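Local coordinates for petrobactin biosynthesis protein AsbB (PDB 3TO3) that catalyses the ATP-dependent condensation of spermidine with citryl-spermidine intermediates in the biosynthesis of the siderophore petrobactin, at residues F121-D132 with P165-Y175. Residues are numbered along the deposited sequence; the frame is centred on the assembly and turned at random.
Sequences FIHELEQTIFKD and PSYKARIGFQY
T128 sets its methyl over the middle of the Y167 ring, a CH-pi contact with CG2 3.7 Å from the ring centroid and almost on the normal. The same torsion (chi1 -74°) that sends CG2 to the ring turns OG1 back along the helix, where it bonds to E124 O, tilted from the carbonyl plane and reaching it from the face opposite T128 N; K168 N adds a weak bond to OG1. One turn on, D132 splits its carboxylate: OD1 takes K168 NZ at 2.6 Å in a salt bridge, and OD2 accepts Y167 OH at 3.1 Å from above the carboxylate plane. K168 NZ also pairs with E184.

K131 bends at chi2 (96°) and runs its chain past K168 O and A169 O, bringing the amine into the 170-173 turn. There K131 NZ bonds F173 O at 2.8 Å and A169 O at 3.1 Å, both in the carbonyl plane, and R170 O from above its plane; Q127 OE1, on a lone pair, is a fourth acceptor. With three N-H at most, the out-of-plane R170 O probably shares one. Toward the other end, the I171 side chain crosses those of E124 and Q127 at about a right angle, CD1 touching both CG atoms.

The Y167 side chain comes within about 5 Å of bound ATP and F173 packs on ATP-binding M284; helix 115-138 backs a loop, with its R170-F173 type II beta turn, bordering the nucleotide site of this IucA/IucC-family synthetase.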
loop_
_atom_site.group_PDB
_atom_site.type_symbol
_atom_site.label_atom_id
_atom_site.label_comp_id
_atom_site.label_asym_id
_atom_site.label_seq_id
_atom_site.Cartn_x
_atom_site.Cartn_y
_atom_site.Cartn_z
ATOM N N PHE B 121 -1.354 -11.886 5.499
ATOM C CA PHE B 121 -0.652 -13.117 5.191
ATOM C C PHE B 121 -1.181 -13.735 3.897
ATOM O O PHE B 121 -0.395 -14.139 3.035
ATOM C CB PHE B 121 -0.780 -14.088 6.365
ATOM C CG PHE B 121 0.050 -15.333 6.233
ATOM C CD1 PHE B 121 1.376 -15.265 5.826
ATOM C CD2 PHE B 121 -0.483 -16.562 6.553
ATOM C CE1 PHE B 121 2.156 -16.415 5.722
ATOM C CE2 PHE B 121 0.278 -17.719 6.449
ATOM C CZ PHE B 121 1.613 -17.639 6.047
ATOM N N ILE B 122 -2.505 -13.792 3.756
ATOM C CA ILE B 122 -3.128 -14.326 2.535
ATOM C C ILE B 122 -2.660 -13.523 1.328
ATOM O O ILE B 122 -2.310 -14.108 0.289
ATOM C CB ILE B 122 -4.652 -14.238 2.589
ATOM C CG1 ILE B 122 -5.237 -15.456 3.297
ATOM C CG2 ILE B 122 -5.231 -14.158 1.185
ATOM C CD1 ILE B 122 -6.624 -15.175 3.924
ATOM N N HIS B 123 -2.622 -12.191 1.487
ATOM C CA HIS B 123 -2.189 -11.274 0.427
ATOM C C HIS B 123 -0.743 -11.549 0.030
ATOM O O HIS B 123 -0.417 -11.548 -1.141
ATOM C CB HIS B 123 -2.313 -9.813 0.868
ATOM C CG HIS B 123 -1.928 -8.827 -0.192
ATOM N ND1 HIS B 123 -2.469 -8.844 -1.458
ATOM C CD2 HIS B 123 -1.076 -7.777 -0.166
ATOM C CE1 HIS B 123 -1.971 -7.846 -2.164
ATOM N NE2 HIS B 123 -1.121 -7.183 -1.405
ATOM N N GLU B 124 0.109 -11.801 1.011
ATOM C CA GLU B 124 1.506 -12.077 0.735
ATOM C C GLU B 124 1.709 -13.391 0.042
ATOM O O GLU B 124 2.623 -13.521 -0.798
ATOM C CB GLU B 124 2.325 -12.068 2.036
ATOM C CG GLU B 124 2.579 -10.684 2.498
ATOM C CD GLU B 124 3.138 -10.652 3.897
ATOM O OE1 GLU B 124 4.044 -11.489 4.167
ATOM O OE2 GLU B 124 2.661 -9.801 4.707
ATOM N N LEU B 125 0.885 -14.373 0.422
ATOM C CA LEU B 125 0.939 -15.684 -0.211
ATOM C C LEU B 125 0.538 -15.583 -1.690
ATOM O O LEU B 125 1.165 -16.204 -2.539
ATOM C CB LEU B 125 0.057 -16.710 0.526
ATOM C CG LEU B 125 0.685 -17.096 1.872
ATOM C CD1 LEU B 125 -0.228 -17.989 2.679
ATOM C CD2 LEU B 125 1.993 -17.806 1.653
ATOM N N GLU B 126 -0.517 -14.817 -1.974
ATOM C CA GLU B 126 -0.983 -14.611 -3.332
ATOM C C GLU B 126 0.037 -13.823 -4.144
ATOM O O GLU B 126 0.232 -14.079 -5.324
ATOM C CB GLU B 126 -2.335 -13.864 -3.334
ATOM C CG GLU B 126 -3.473 -14.742 -2.885
ATOM C CD GLU B 126 -4.798 -13.983 -2.737
ATOM O OE1 GLU B 126 -4.793 -12.728 -2.698
ATOM O OE2 GLU B 126 -5.850 -14.653 -2.658
ATOM N N GLN B 127 0.675 -12.844 -3.524
ATOM C CA GLN B 127 1.669 -12.069 -4.240
ATOM C C GLN B 127 2.893 -12.925 -4.523
ATOM O O GLN B 127 3.532 -12.750 -5.545
ATOM C CB GLN B 127 2.039 -10.797 -3.483
ATOM C CG GLN B 127 0.961 -9.746 -3.576
ATOM C CD GLN B 127 0.509 -9.509 -4.996
ATOM O OE1 GLN B 127 1.299 -9.139 -5.873
ATOM N NE2 GLN B 127 -0.759 -9.727 -5.235
ATOM N N THR B 128 3.189 -13.868 -3.625
ATOM C CA THR B 128 4.322 -14.772 -3.800
ATOM C C THR B 128 4.076 -15.653 -5.011
ATOM O O THR B 128 4.893 -15.712 -5.927
ATOM C CB THR B 128 4.606 -15.625 -2.522
ATOM O OG1 THR B 128 5.204 -14.774 -1.545
ATOM C CG2 THR B 128 5.581 -16.768 -2.810
ATOM N N ILE B 129 2.930 -16.316 -5.015
ATOM C CA ILE B 129 2.499 -17.098 -6.155
ATOM C C ILE B 129 2.578 -16.272 -7.432
ATOM O O ILE B 129 3.073 -16.734 -8.462
ATOM C CB ILE B 129 1.055 -17.603 -5.926
ATOM C CG1 ILE B 129 1.056 -18.660 -4.828
ATOM C CG2 ILE B 129 0.454 -18.201 -7.180
ATOM C CD1 ILE B 129 -0.267 -19.093 -4.486
ATOM N N PHE B 130 2.094 -15.041 -7.369
ATOM C CA PHE B 130 2.095 -14.205 -8.559
ATOM C C PHE B 130 3.509 -13.868 -9.050
ATOM O O PHE B 130 3.827 -14.075 -10.215
ATOM C CB PHE B 130 1.299 -12.930 -8.294
ATOM C CG PHE B 130 1.356 -11.918 -9.414
ATOM C CD1 PHE B 130 0.668 -12.124 -10.609
ATOM C CD2 PHE B 130 2.046 -10.741 -9.245
ATOM C CE1 PHE B 130 0.691 -11.176 -11.635
ATOM C CE2 PHE B 130 2.073 -9.765 -10.266
ATOM C CZ PHE B 130 1.401 -9.994 -11.468
ATOM N N LYS B 131 4.350 -13.341 -8.166
ATOM C CA LYS B 131 5.703 -13.024 -8.560
ATOM C C LYS B 131 6.547 -14.249 -8.930
ATOM O O LYS B 131 7.396 -14.143 -9.819
ATOM C CB LYS B 131 6.423 -12.181 -7.514
ATOM C CG LYS B 131 6.139 -10.691 -7.691
ATOM C CD LYS B 131 5.011 -10.215 -6.774
ATOM C CE LYS B 131 4.893 -8.685 -6.800
ATOM N NZ LYS B 131 3.983 -8.132 -5.764
ATOM N N ASP B 132 6.343 -15.400 -8.274
ATOM C CA ASP B 132 7.212 -16.504 -8.586
ATOM C C ASP B 132 6.811 -17.194 -9.893
ATOM O O ASP B 132 7.674 -17.683 -10.630
ATOM C CB ASP B 132 7.393 -17.501 -7.457
ATOM C CG ASP B 132 8.547 -18.485 -7.745
ATOM O OD1 ASP B 132 9.631 -18.048 -8.222
ATOM O OD2 ASP B 132 8.376 -19.695 -7.512
ATOM N N PRO B 165 6.484 -19.822 3.561
ATOM C CA PRO B 165 5.518 -20.019 2.473
ATOM C C PRO B 165 5.335 -18.786 1.573
ATOM O O PRO B 165 5.114 -18.973 0.366
ATOM C CB PRO B 165 4.238 -20.455 3.194
ATOM C CG PRO B 165 4.477 -20.147 4.655
ATOM C CD PRO B 165 5.936 -20.212 4.872
ATOM N N SER B 166 5.448 -17.559 2.071
ATOM C CA SER B 166 5.568 -16.531 1.052
ATOM C C SER B 166 7.019 -16.003 0.963
ATOM O O SER B 166 7.409 -15.064 1.677
ATOM C CB SER B 166 4.604 -15.389 1.393
ATOM O OG SER B 166 4.890 -14.889 2.678
ATOM N N TYR B 167 7.749 -16.525 -0.019
ATOM C CA TYR B 167 9.164 -16.235 -0.217
ATOM C C TYR B 167 9.456 -15.161 -1.261
ATOM O O TYR B 167 10.602 -14.767 -1.457
ATOM C CB TYR B 167 9.862 -17.550 -0.639
ATOM C CG TYR B 167 9.139 -18.351 -1.740
ATOM C CD1 TYR B 167 9.316 -18.040 -3.086
ATOM C CD2 TYR B 167 8.257 -19.379 -1.430
ATOM C CE1 TYR B 167 8.663 -18.747 -4.096
ATOM C CE2 TYR B 167 7.597 -20.100 -2.438
ATOM C CZ TYR B 167 7.813 -19.773 -3.771
ATOM O OH TYR B 167 7.175 -20.450 -4.782
ATOM N N LYS B 168 8.434 -14.868 -2.049
ATOM C CA LYS B 168 8.326 -13.807 -3.061
ATOM C C LYS B 168 7.427 -12.550 -2.938
ATOM O O LYS B 168 7.100 -11.959 -3.968
ATOM C CB LYS B 168 8.392 -14.368 -4.485
ATOM C CG LYS B 168 9.508 -13.721 -5.303
ATOM C CD LYS B 168 9.801 -14.550 -6.545
ATOM C CE LYS B 168 11.055 -15.383 -6.351
ATOM N NZ LYS B 168 11.355 -16.176 -7.553
ATOM N N ALA B 169 6.830 -12.286 -1.788
ATOM C CA ALA B 169 5.709 -11.335 -1.736
ATOM C C ALA B 169 5.948 -10.026 -2.477
ATOM O O ALA B 169 5.114 -9.616 -3.313
ATOM C CB ALA B 169 5.315 -11.052 -0.307
ATOM N N ARG B 170 7.071 -9.389 -2.178
ATOM C CA ARG B 170 7.414 -8.088 -2.754
ATOM C C ARG B 170 6.258 -7.087 -2.736
ATOM O O ARG B 170 5.940 -6.504 -3.779
ATOM C CB ARG B 170 7.914 -8.241 -4.190
ATOM C CG ARG B 170 9.346 -8.710 -4.304
ATOM C CD ARG B 170 9.673 -9.224 -5.703
ATOM N NE ARG B 170 10.815 -10.120 -5.654
ATOM C CZ ARG B 170 11.412 -10.664 -6.712
ATOM N NH1 ARG B 170 10.970 -10.418 -7.939
ATOM N NH2 ARG B 170 12.442 -11.483 -6.530
ATOM N N ILE B 171 5.613 -6.900 -1.583
ATOM C CA ILE B 171 4.509 -5.923 -1.475
ATOM C C ILE B 171 5.023 -4.485 -1.762
ATOM O O ILE B 171 5.977 -3.983 -1.135
ATOM C CB ILE B 171 3.809 -5.993 -0.089
ATOM C CG1 ILE B 171 3.637 -7.457 0.362
ATOM C CG2 ILE B 171 2.447 -5.194 -0.069
ATOM C CD1 ILE B 171 2.742 -8.303 -0.497
ATOM N N GLY B 172 4.359 -3.818 -2.697
ATOM C CA GLY B 172 4.851 -2.585 -3.301
ATOM C C GLY B 172 5.297 -2.669 -4.759
ATOM O O GLY B 172 5.270 -1.631 -5.429
ATOM N N PHE B 173 5.615 -3.866 -5.285
ATOM C CA PHE B 173 5.880 -4.038 -6.735
ATOM C C PHE B 173 4.642 -4.573 -7.432
ATOM O O PHE B 173 4.127 -5.644 -7.065
ATOM C CB PHE B 173 7.022 -5.045 -7.035
ATOM C CG PHE B 173 8.431 -4.521 -6.792
ATOM C CD1 PHE B 173 8.666 -3.224 -6.376
ATOM C CD2 PHE B 173 9.534 -5.358 -6.977
ATOM C CE1 PHE B 173 10.000 -2.747 -6.155
ATOM C CE2 PHE B 173 10.840 -4.901 -6.757
ATOM C CZ PHE B 173 11.073 -3.591 -6.341
ATOM N N GLN B 174 4.168 -3.866 -8.459
ATOM C CA GLN B 174 3.240 -4.506 -9.395
ATOM C C GLN B 174 4.088 -5.152 -10.506
ATOM O O GLN B 174 5.329 -5.130 -10.429
ATOM C CB GLN B 174 2.192 -3.522 -9.910
ATOM C CG GLN B 174 1.181 -3.143 -8.820
ATOM C CD GLN B 174 0.548 -4.377 -8.143
ATOM O OE1 GLN B 174 0.536 -4.482 -6.910
ATOM N NE2 GLN B 174 0.018 -5.314 -8.957
ATOM N N TYR B 175 3.461 -5.750 -11.517
ATOM C CA TYR B 175 4.251 -6.561 -12.445
ATOM C C TYR B 175 5.399 -5.811 -13.155
ATOM O O TYR B 175 6.474 -6.378 -13.361
ATOM C CB TYR B 175 3.376 -7.314 -13.437
ATOM C CG TYR B 175 2.943 -6.552 -14.681
ATOM C CD1 TYR B 175 3.733 -6.534 -15.830
ATOM C CD2 TYR B 175 1.712 -5.913 -14.733
ATOM C CE1 TYR B 175 3.315 -5.863 -16.987
ATOM C CE2 TYR B 175 1.290 -5.246 -15.874
ATOM C CZ TYR B 175 2.087 -5.214 -16.996
ATOM O OH TYR B 175 1.647 -4.547 -18.128
#